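Local structure of uncharacterized protein AsbF (Bacillus anthracis, 3DX5) at residues 104-110 with 146-151; 138-142 with 195-199; 174-178 with 205-211. The protein catalyses the manganese-dependent dehydration of 3-dehydroshikimate to 3,4-dihydroxybenzoate, the catechol building block of the siderophore petrobactin. All coordinates share one frame; numbering follows the deposited sequence. Where two conformers were deposited one is given.

Interaction 1: 104-110 with 146-151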
loop_
_atom_site.group_PDB
_atom_site.type_symbol
_atom_site.label_atom_id
_atom_site.label_comp_id
_atom_site.label_asym_id
_atom_site.label_seq_id
_atom_site.Cartn_x
_atom_site.Cartn_y
_atom_site.Cartn_z
ATOM N N PHE A 104 -0.954 -2.337 17.218
ATOM C CA PHE A 104 -2.087 -3.260 17.361
ATOM C C PHE A 104 -1.703 -4.347 18.336
ATOM O O PHE A 104 -0.525 -4.707 18.421
ATOM C CB PHE A 104 -2.465 -3.870 16.003
ATOM C CG PHE A 104 -3.027 -2.851 15.046
ATOM C CD1 PHE A 104 -4.323 -2.369 15.203
ATOM C CD2 PHE A 104 -2.243 -2.333 14.021
ATOM C CE1 PHE A 104 -4.836 -1.405 14.354
ATOM C CE2 PHE A 104 -2.768 -1.376 13.146
ATOM C CZ PHE A 104 -4.044 -0.913 13.319
ATOM N N ALA A 105 -2.667 -4.875 19.073
ATOM C CA ALA A 105 -2.371 -5.891 20.070
ATOM C C ALA A 105 -2.693 -7.257 19.489
ATOM O O ALA A 105 -3.783 -7.792 19.686
ATOM C CB ALA A 105 -3.172 -5.645 21.343
ATOM N N GLY A 106 -1.738 -7.812 18.764
ATOM C CA GLY A 106 -1.897 -9.139 18.186
ATOM C C GLY A 106 -2.549 -9.131 16.821
ATOM O O GLY A 106 -2.986 -8.091 16.344
ATOM N N GLN A 107 -2.620 -10.310 16.213
ATOM C CA GLN A 107 -3.059 -10.461 14.829
ATOM C C GLN A 107 -4.218 -11.471 14.729
ATOM O O GLN A 107 -4.491 -11.998 13.653
ATOM C CB GLN A 107 -1.897 -10.983 13.955
ATOM C CG GLN A 107 -0.649 -10.092 13.833
ATOM C CD GLN A 107 0.510 -10.820 13.111
ATOM O OE1 GLN A 107 0.965 -11.894 13.534
ATOM N NE2 GLN A 107 0.970 -10.238 12.023
ATOM N N LYS A 108 -4.862 -11.781 15.851
ATOM C CA LYS A 108 -6.105 -12.577 15.837
ATOM C C LYS A 108 -6.969 -12.119 16.983
ATOM O O LYS A 108 -6.476 -11.468 17.928
ATOM C CB LYS A 108 -5.822 -14.078 15.933
ATOM C CG LYS A 108 -5.209 -14.490 17.273
ATOM C CD LYS A 108 -4.758 -15.956 17.230
ATOM C CE LYS A 108 -4.082 -16.336 18.525
ATOM N NZ LYS A 108 -3.912 -17.825 18.620
ATOM N N GLY A 109 -8.254 -12.437 16.876
ATOM C CA GLY A 109 -9.271 -12.048 17.851
ATOM C C GLY A 109 -9.004 -12.562 19.259
ATOM O O GLY A 109 -8.400 -13.614 19.420
ATOM N N SER A 110 -9.470 -11.832 20.278
ATOM C CA SER A 110 -9.252 -12.242 21.679
ATOM C C SER A 110 -9.757 -13.644 21.978
ATOM O O SER A 110 -9.138 -14.364 22.760
ATOM C CB SER A 110 -9.905 -11.256 22.661
ATOM O OG SER A 110 -11.270 -11.072 22.330
ATOM N N ASN A 146 -10.220 -8.702 15.236
ATOM C CA ASN A 146 -9.094 -9.628 14.978
ATOM C C ASN A 146 -7.811 -9.255 15.716
ATOM O O ASN A 146 -6.711 -9.498 15.229
ATOM C CB ASN A 146 -8.889 -9.823 13.441
ATOM C CG ASN A 146 -10.190 -10.271 12.755
ATOM O OD1 ASN A 146 -10.726 -9.596 11.862
ATOM N ND2 ASN A 146 -10.753 -11.352 13.249
ATOM N N THR A 147 -7.967 -8.620 16.879
ATOM C CA THR A 147 -6.854 -8.329 17.790
ATOM C C THR A 147 -7.349 -8.552 19.222
ATOM O O THR A 147 -8.531 -8.865 19.422
ATOM C CB THR A 147 -6.318 -6.883 17.664
ATOM O OG1 THR A 147 -7.222 -5.982 18.298
ATOM C CG2 THR A 147 -6.076 -6.467 16.182
ATOM N N LEU A 148 -6.480 -8.373 20.210
ATOM C CA LEU A 148 -6.903 -8.474 21.620
ATOM C C LEU A 148 -7.861 -7.357 22.039
ATOM O O LEU A 148 -8.600 -7.485 23.042
ATOM C CB LEU A 148 -5.694 -8.521 22.557
ATOM C CG LEU A 148 -4.904 -9.868 22.538
ATOM C CD1 LEU A 148 -3.489 -9.652 23.070
ATOM C CD2 LEU A 148 -5.608 -10.989 23.344
ATOM N N THR A 149 -7.886 -6.275 21.263
ATOM C CA THR A 149 -8.792 -5.148 21.566
ATOM C C THR A 149 -10.071 -5.191 20.716
ATOM O O THR A 149 -10.653 -4.150 20.383
ATOM C CB THR A 149 -8.103 -3.803 21.344
ATOM O OG1 THR A 149 -7.723 -3.693 19.967
ATOM C CG2 THR A 149 -6.847 -3.684 22.211
ATOM N N ASP A 150 -10.509 -6.387 20.354
ATOM C CA ASP A 150 -11.679 -6.509 19.503
ATOM C C ASP A 150 -12.996 -6.410 20.269
ATOM O O ASP A 150 -14.048 -6.434 19.641
ATOM C CB ASP A 150 -11.643 -7.810 18.681
ATOM C CG ASP A 150 -11.623 -9.060 19.527
ATOM O OD1 ASP A 150 -11.503 -8.991 20.769
ATOM O OD2 ASP A 150 -11.687 -10.157 18.933
ATOM N N THR A 151 -12.968 -6.374 21.603
ATOM C CA THR A 151 -14.193 -6.106 22.343
ATOM C C THR A 151 -13.855 -5.114 23.450
ATOM O O THR A 151 -12.691 -5.013 23.865
ATOM C CB THR A 151 -14.844 -7.372 23.013
ATOM O OG1 THR A 151 -14.083 -7.738 24.167
ATOM C CG2 THR A 151 -14.980 -8.592 22.046
HETATM O O HOH W 1 -5.288 -3.854 18.372
#
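Two irregular loops meet here by their backbones: Gly109 passes Asn146 with their CA atoms 3.8 Å apart, and farther back a backbone hydrogen bond joins the two loops, from Leu148 N to Ala105 O at 2.8 Å. That bond is almost perfectly straight, 177° at the hydrogen. Leu148 lies in the type I turn from Thr147 to Asp150, so the turn is tied to the other loop by a main-chain amide. Around the same carbonyl the side chains close in, Thr147 CB lying 3.4 Å from Ala105 O, while the methyl CB of Ala105 rests against Leu148 CB. The second anchor is Asp150, whose carboxylate takes two bonds from Ser110. Ser110 OG donates a hydrogen bond to the syn lone pair of Asp150 OD1 over 2.6 Å, and Ser110 N reaches OD2 of Asp150, 3.1 Å away, from above the carboxylate plane. Thr147 has OG1 set between its backbone N and carbonyl carbon (chi1 76°), where it accepts from Thr149 N in an ST turn; it also takes a bond from a water that in turn accepts from Ala105 N, and it bonds to the carbonyl of His144. Phe104, at the start of its loop, touches the bound dihydroxybenzoate. The pair illustrates how consecutive loops at the C-terminal ends of the strands, here after 100-103 and 138-142, pack and hydrogen-bond to one another at the mouth of a TIM barrel.

Interaction 2: 138-142 with 195-199. With MN (manganese (II) ion), chain B; DHB (3,4-dihydroxybenzoic acid), chain D.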
loop_
_atom_site.group_PDB
_atom_site.type_symbol
_atom_site.label_atom_id
_atom_site.label_comp_id
_atom_site.label_asym_id
_atom_site.label_seq_id
_atom_site.Cartn_x
_atom_site.Cartn_y
_atom_site.Cartn_z
ATOM N N TYR A 138 4.223 7.360 24.758
ATOM C CA TYR A 138 3.101 6.480 25.051
ATOM C C TYR A 138 2.871 5.524 23.910
ATOM O O TYR A 138 2.964 5.920 22.716
ATOM C CB TYR A 138 1.822 7.280 25.312
ATOM C CG TYR A 138 1.949 8.177 26.525
ATOM C CD1 TYR A 138 1.721 7.675 27.819
ATOM C CD2 TYR A 138 2.386 9.497 26.391
ATOM C CE1 TYR A 138 1.882 8.477 28.953
ATOM C CE2 TYR A 138 2.544 10.325 27.532
ATOM C CZ TYR A 138 2.267 9.797 28.797
ATOM O OH TYR A 138 2.429 10.579 29.906
ATOM N N VAL A 139 2.523 4.287 24.288
ATOM C CA VAL A 139 2.117 3.262 23.340
ATOM C C VAL A 139 0.590 3.216 23.313
ATOM O O VAL A 139 -0.053 2.865 24.310
ATOM C CB VAL A 139 2.683 1.866 23.766
ATOM C CG1 VAL A 139 2.189 0.748 22.823
ATOM C CG2 VAL A 139 4.180 1.927 23.816
ATOM N N LEU A 140 -0.001 3.542 22.168
ATOM C CA LEU A 140 -1.448 3.493 22.027
ATOM C C LEU A 140 -1.873 2.256 21.267
ATOM O O LEU A 140 -1.511 2.086 20.083
ATOM C CB LEU A 140 -1.955 4.722 21.268
ATOM C CG LEU A 140 -2.130 5.995 22.110
ATOM C CD1 LEU A 140 -0.738 6.533 22.602
ATOM C CD2 LEU A 140 -2.870 7.044 21.319
ATOM N N LEU A 141 -2.664 1.402 21.913
ATOM C CA LEU A 141 -3.248 0.278 21.207
ATOM C C LEU A 141 -4.509 0.759 20.549
ATOM O O LEU A 141 -5.323 1.459 21.167
ATOM C CB LEU A 141 -3.584 -0.884 22.176
ATOM C CG LEU A 141 -2.408 -1.413 23.015
ATOM C CD1 LEU A 141 -2.917 -2.520 23.984
ATOM C CD2 LEU A 141 -1.252 -1.911 22.152
ATOM N N GLU A 142 -4.677 0.390 19.295
ATOM C CA GLU A 142 -5.876 0.768 18.549
ATOM C C GLU A 142 -6.972 -0.309 18.762
ATOM O O GLU A 142 -6.679 -1.487 18.752
ATOM C CB GLU A 142 -5.516 0.944 17.063
ATOM C CG GLU A 142 -6.687 1.427 16.229
ATOM C CD GLU A 142 -6.233 2.058 14.946
ATOM O OE1 GLU A 142 -5.180 2.731 14.923
ATOM O OE2 GLU A 142 -6.950 1.886 13.959
ATOM N N GLN A 195 -5.796 8.545 24.347
ATOM C CA GLN A 195 -4.948 9.694 23.977
ATOM C C GLN A 195 -5.212 10.201 22.562
ATOM O O GLN A 195 -4.681 11.250 22.164
ATOM C CB GLN A 195 -3.468 9.350 24.127
ATOM C CG GLN A 195 -3.063 9.015 25.553
ATOM C CD GLN A 195 -2.748 10.237 26.384
ATOM O OE1 GLN A 195 -3.634 11.005 26.760
ATOM N NE2 GLN A 195 -1.464 10.417 26.692
ATOM N N HIS A 196 -6.023 9.460 21.802
ATOM C CA HIS A 196 -6.238 9.759 20.373
ATOM C C HIS A 196 -7.512 9.071 19.902
ATOM O O HIS A 196 -7.943 8.055 20.491
ATOM C CB HIS A 196 -5.025 9.269 19.529
ATOM C CG HIS A 196 -4.710 10.104 18.310
ATOM N ND1 HIS A 196 -5.479 10.088 17.163
ATOM C CD2 HIS A 196 -3.658 10.908 18.035
ATOM C CE1 HIS A 196 -4.932 10.870 16.247
ATOM N NE2 HIS A 196 -3.820 11.376 16.753
ATOM N N TYR A 197 -8.137 9.617 18.865
ATOM C CA TYR A 197 -9.286 8.926 18.225
ATOM C C TYR A 197 -9.045 8.717 16.731
ATOM O O TYR A 197 -8.286 9.449 16.118
ATOM C CB TYR A 197 -10.598 9.718 18.335
ATOM C CG TYR A 197 -10.847 10.299 19.697
ATOM C CD1 TYR A 197 -11.387 9.518 20.717
ATOM C CD2 TYR A 197 -10.537 11.654 19.972
ATOM C CE1 TYR A 197 -11.612 10.047 21.984
ATOM C CE2 TYR A 197 -10.780 12.197 21.223
ATOM C CZ TYR A 197 -11.307 11.374 22.226
ATOM O OH TYR A 197 -11.555 11.893 23.484
ATOM N N HIS A 198 -9.748 7.740 16.168
ATOM C CA HIS A 198 -9.949 7.578 14.723
ATOM C C HIS A 198 -11.431 7.696 14.463
ATOM O O HIS A 198 -12.226 7.036 15.143
ATOM C CB HIS A 198 -9.470 6.182 14.263
ATOM C CG HIS A 198 -8.001 6.117 13.985
ATOM N ND1 HIS A 198 -7.377 4.982 13.493
ATOM C CD2 HIS A 198 -7.032 7.056 14.121
ATOM C CE1 HIS A 198 -6.089 5.236 13.327
ATOM N NE2 HIS A 198 -5.854 6.486 13.704
ATOM N N PHE A 199 -11.799 8.502 13.471
ATOM C CA PHE A 199 -13.182 8.683 13.068
ATOM C C PHE A 199 -13.331 8.171 11.628
ATOM O O PHE A 199 -12.735 8.735 10.703
ATOM C CB PHE A 199 -13.542 10.185 13.023
ATOM C CG PHE A 199 -13.804 10.846 14.382
ATOM C CD1 PHE A 199 -13.582 10.181 15.585
ATOM C CD2 PHE A 199 -14.204 12.177 14.429
ATOM C CE1 PHE A 199 -13.810 10.821 16.816
ATOM C CE2 PHE A 199 -14.442 12.830 15.646
ATOM C CZ PHE A 199 -14.247 12.146 16.849
HETATM MN MN MN B . -8.139 3.001 12.671
HETATM C C1 DHB D . -5.500 0.296 9.615
HETATM C C2 DHB D . -6.322 0.973 10.511
HETATM C C3 DHB D . -7.698 0.725 10.535
HETATM O O3 DHB D . -8.570 1.347 11.390
HETATM C C4 DHB D . -8.242 -0.282 9.621
HETATM O O4 DHB D . -9.574 -0.500 9.680
HETATM C C5 DHB D . -7.405 -0.975 8.750
HETATM C C6 DHB D . -6.032 -0.670 8.756
HETATM C C DHB D . -4.012 0.607 9.602
HETATM O O1 DHB D . -3.202 0.026 8.872
HETATM O O2 DHB D . -3.540 1.568 10.392
#
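Glu142 OE2 and His198 ND1 meet at one manganese ion, 2.1 Å from Glu142 OE2 and 2.3 Å from His198 ND1. Hydroxyl O3 of the dihydroxybenzoate is a further ligand, 2.1 Å from the metal, and Asp172 and Glu253 complete the protein's share of the site. The carboxylate of Glu142 and the imidazole of His198 stand nearly upright to each other, their planes 82° apart, and OE1 of Glu142 comes within 3.1 Å of CE1 of His198. An extended chain, with CG anti to the backbone N (chi1 -176°), carries the Glu142 carboxylate inward to the ion. Its second oxygen, OE1, is held by a salt bridge to Arg102, while NE2 of His198 is hydrogen-bonded to Glu33; these second partners probably help to fix how both ligands present themselves to the metal. Toward the N-terminal ends of the strands the same two segments meet through apolar groups. The CD2 methyl of Leu140 fits between two neighbouring side chains, 3.6 Å from His196 CB and 3.7 Å from Gln195 CB, crossing each at about a right angle. The strands run in the same general direction, 29° apart, but their axes come no closer than 8.4 Å, because strand 167-172 pairs with both and separates them in the barrel wall. Binding of the product's hydroxyl directly to manganese is consistent with Lewis-acid chemistry: the cation would probably polarise the bound oxygen and stabilise negative charge developing there during dehydration.

Interaction 3: 174-178 with 205-211. With DHB (3,4-dihydroxybenzoic acid), chain D.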
loop_
_atom_site.group_PDB
_atom_site.type_symbol
_atom_site.label_atom_id
_atom_site.label_comp_id
_atom_site.label_asym_id
_atom_site.label_seq_id
_atom_site.Cartn_x
_atom_site.Cartn_y
_atom_site.Cartn_z
ATOM N N LEU A 174 -15.671 3.393 14.857
ATOM C CA LEU A 174 -16.218 2.417 13.921
ATOM C C LEU A 174 -15.998 0.970 14.417
ATOM O O LEU A 174 -16.933 0.171 14.466
ATOM C CB LEU A 174 -15.581 2.596 12.516
ATOM C CG LEU A 174 -16.122 1.735 11.344
ATOM C CD1 LEU A 174 -15.590 0.278 11.457
ATOM C CD2 LEU A 174 -17.636 1.798 11.289
ATOM N N HIS A 175 -14.759 0.629 14.765
ATOM C CA HIS A 175 -14.474 -0.720 15.190
ATOM C C HIS A 175 -15.101 -1.071 16.512
ATOM O O HIS A 175 -15.450 -2.221 16.742
ATOM C CB HIS A 175 -12.968 -1.001 15.180
ATOM C CG HIS A 175 -12.403 -0.980 13.793
ATOM N ND1 HIS A 175 -12.948 -1.733 12.770
ATOM C CD2 HIS A 175 -11.406 -0.251 13.239
ATOM C CE1 HIS A 175 -12.277 -1.499 11.653
ATOM N NE2 HIS A 175 -11.336 -0.605 11.909
ATOM N N ILE A 176 -15.239 -0.081 17.373
ATOM C CA ILE A 176 -15.897 -0.272 18.644
ATOM C C ILE A 176 -17.377 -0.613 18.394
ATOM O O ILE A 176 -17.894 -1.588 18.939
ATOM C CB ILE A 176 -15.680 1.009 19.525
ATOM C CG1 ILE A 176 -14.494 0.767 20.442
ATOM C CG2 ILE A 176 -16.921 1.399 20.305
ATOM C CD1 ILE A 176 -14.669 -0.421 21.415
ATOM N N TRP A 177 -18.023 0.158 17.526
ATOM C CA TRP A 177 -19.410 -0.079 17.131
ATOM C C TRP A 177 -19.597 -1.484 16.503
ATOM O O TRP A 177 -20.538 -2.211 16.822
ATOM C CB TRP A 177 -19.833 1.009 16.154
ATOM C CG TRP A 177 -21.218 0.803 15.669
ATOM C CD1 TRP A 177 -22.372 1.204 16.292
ATOM C CD2 TRP A 177 -21.613 0.144 14.469
ATOM N NE1 TRP A 177 -23.463 0.825 15.546
ATOM C CE2 TRP A 177 -23.029 0.177 14.421
ATOM C CE3 TRP A 177 -20.913 -0.461 13.415
ATOM C CZ2 TRP A 177 -23.754 -0.376 13.364
ATOM C CZ3 TRP A 177 -21.642 -1.020 12.365
ATOM C CH2 TRP A 177 -23.041 -0.973 12.353
ATOM N N GLU A 178 -18.674 -1.853 15.628
ATOM C CA GLU A 178 -18.632 -3.162 14.992
ATOM C C GLU A 178 -18.635 -4.268 16.027
ATOM O O GLU A 178 -19.268 -5.268 15.810
ATOM C CB GLU A 178 -17.376 -3.253 14.100
ATOM C CG GLU A 178 -17.018 -4.645 13.566
ATOM C CD GLU A 178 -15.860 -4.579 12.545
ATOM O OE1 GLU A 178 -14.943 -3.748 12.696
ATOM O OE2 GLU A 178 -15.898 -5.329 11.564
ATOM N N ALA A 205 -23.524 -2.252 8.096
ATOM C CA ALA A 205 -22.746 -3.408 8.610
ATOM C C ALA A 205 -22.373 -4.425 7.526
ATOM O O ALA A 205 -21.357 -5.092 7.641
ATOM C CB ALA A 205 -23.487 -4.122 9.800
ATOM N N ASP A 206 -23.186 -4.534 6.475
ATOM C CA ASP A 206 -22.904 -5.425 5.342
ATOM C C ASP A 206 -21.518 -5.181 4.715
ATOM O O ASP A 206 -20.963 -6.071 4.130
ATOM C CB ASP A 206 -23.959 -5.238 4.252
ATOM C CG ASP A 206 -25.364 -5.693 4.686
ATOM O OD1 ASP A 206 -25.587 -6.120 5.851
ATOM O OD2 ASP A 206 -26.263 -5.619 3.830
ATOM N N TYR A 207 -20.983 -3.973 4.848
ATOM C CA TYR A 207 -19.756 -3.599 4.189
ATOM C C TYR A 207 -18.553 -3.529 5.123
ATOM O O TYR A 207 -17.488 -3.050 4.702
ATOM C CB TYR A 207 -19.931 -2.268 3.433
ATOM C CG TYR A 207 -20.986 -2.364 2.358
ATOM C CD1 TYR A 207 -20.787 -3.174 1.237
ATOM C CD2 TYR A 207 -22.202 -1.686 2.479
ATOM C CE1 TYR A 207 -21.787 -3.309 0.246
ATOM C CE2 TYR A 207 -23.203 -1.812 1.491
ATOM C CZ TYR A 207 -22.978 -2.628 0.386
ATOM O OH TYR A 207 -23.937 -2.743 -0.597
ATOM N N LEU A 208 -18.702 -3.987 6.370
ATOM C CA LEU A 208 -17.591 -3.864 7.337
ATOM C C LEU A 208 -16.282 -4.530 6.928
ATOM O O LEU A 208 -15.230 -4.081 7.347
ATOM C CB LEU A 208 -17.999 -4.323 8.751
ATOM C CG LEU A 208 -18.846 -3.303 9.517
ATOM C CD1 LEU A 208 -19.549 -4.016 10.680
ATOM C CD2 LEU A 208 -18.030 -2.130 10.026
ATOM N N HIS A 209 -16.359 -5.583 6.111
ATOM C CA HIS A 209 -15.188 -6.321 5.661
ATOM C C HIS A 209 -14.275 -5.435 4.771
ATOM O O HIS A 209 -13.128 -5.790 4.552
ATOM C CB HIS A 209 -15.632 -7.569 4.864
ATOM C CG HIS A 209 -16.585 -7.237 3.752
ATOM N ND1 HIS A 209 -16.164 -6.932 2.475
ATOM C CD2 HIS A 209 -17.932 -7.072 3.749
ATOM C CE1 HIS A 209 -17.212 -6.634 1.718
ATOM N NE2 HIS A 209 -18.296 -6.708 2.469
ATOM N N VAL A 210 -14.754 -4.292 4.262
ATOM C CA VAL A 210 -13.868 -3.429 3.433
ATOM C C VAL A 210 -12.742 -2.830 4.277
ATOM O O VAL A 210 -11.709 -2.433 3.734
ATOM C CB VAL A 210 -14.605 -2.309 2.638
ATOM C CG1 VAL A 210 -15.610 -2.916 1.655
ATOM C CG2 VAL A 210 -15.249 -1.236 3.618
ATOM N N PHE A 211 -12.923 -2.816 5.602
ATOM C CA PHE A 211 -11.849 -2.398 6.493
ATOM C C PHE A 211 -10.831 -3.459 6.870
ATOM O O PHE A 211 -9.902 -3.173 7.621
ATOM C CB PHE A 211 -12.391 -1.734 7.750
ATOM C CG PHE A 211 -13.179 -0.502 7.460
ATOM C CD1 PHE A 211 -12.632 0.533 6.673
ATOM C CD2 PHE A 211 -14.473 -0.378 7.926
ATOM C CE1 PHE A 211 -13.376 1.689 6.394
ATOM C CE2 PHE A 211 -15.219 0.784 7.658
ATOM C CZ PHE A 211 -14.672 1.809 6.893
HETATM C C1 DHB D . -5.500 0.296 9.615
HETATM C C2 DHB D . -6.322 0.973 10.511
HETATM C C3 DHB D . -7.698 0.725 10.535
HETATM O O3 DHB D . -8.570 1.347 11.390
HETATM C C4 DHB D . -8.242 -0.282 9.621
HETATM O O4 DHB D . -9.574 -0.500 9.680
HETATM C C5 DHB D . -7.405 -0.975 8.750
HETATM C C6 DHB D . -6.032 -0.670 8.756
HETATM C C DHB D . -4.012 0.607 9.602
HETATM O O1 DHB D . -3.202 0.026 8.872
HETATM O O2 DHB D . -3.540 1.568 10.392
HETATM O O HOH W 2 -13.927 -4.194 9.958
#
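Leu208 is the bump that fills the hollow on residues 174-178 of the short helix 173-178, its branched end set among the side chains of Leu174, Trp177 and Glu178. The two methyls divide the work. CD2 of Leu208 lies against CD1 of Leu174 at 3.7 Å, the two side chains lying alongside each other and pointing opposite ways, whereas CD1 of Leu208 touches CZ3 of Trp177 at 4.0 Å and also meets the aliphatic CG of Glu178. Farther out on the indole, CH2 touches the methyl of Ala205, so the six-membered ring spans one turn of the 3-10 segment. At the inner end Leu174 is the projecting group: with its CG anti to the backbone N (chi1 -175°), its CD1 reaches past Leu208 to the Phe211 ring, 3.8 Å from CD2 of that ring. Phe211 CB in turn sits near the plane of the His175 imidazole, at its CE1 edge, and Lys200 approaches the phenyl ring in a cation-pi contact. Beside this apolar seam runs a polar line. His175 ND1 donates to Glu178 OE1 over 2.8 Å at 166°, almost in the ring plane, and a water lies between Glu178 OE2 and Leu208 O, 2.9 Å from the latter, and can donate to either. Across the ring, His175 NE2 is 2.8 Å from O4 of the dihydroxybenzoate, with a weaker bond to O3; O4 also makes a weak bond to the Phe211 carbonyl. Glu178 thus holds His175 at ND1, which probably fixes the rotation of the imidazole and keeps NE2 turned to the catechol oxygens, while Phe211 borders the same pocket.

How the interactions relate
All three contacts belong to one TIM barrel and together show how its wall and the loops above it build one site. Interactions 1 and 2 interleave along the chain and touch: Thr149 OG1 probably bonds to the carbonyl of Glu142, and Phe104 packs on Glu142, although their centres are about 15 Å apart. Interaction 2 joins two strands of the wall itself and also interleaves with interaction 3, about 18 Å away between centres; these two share no direct touch but both meet the dihydroxybenzoate. Interaction 1 closes before interaction 3 opens, their centres again about 15 Å apart. Metal ligands from the strands and substrate contacts from the flanking loops and helix therefore converge on one pocket.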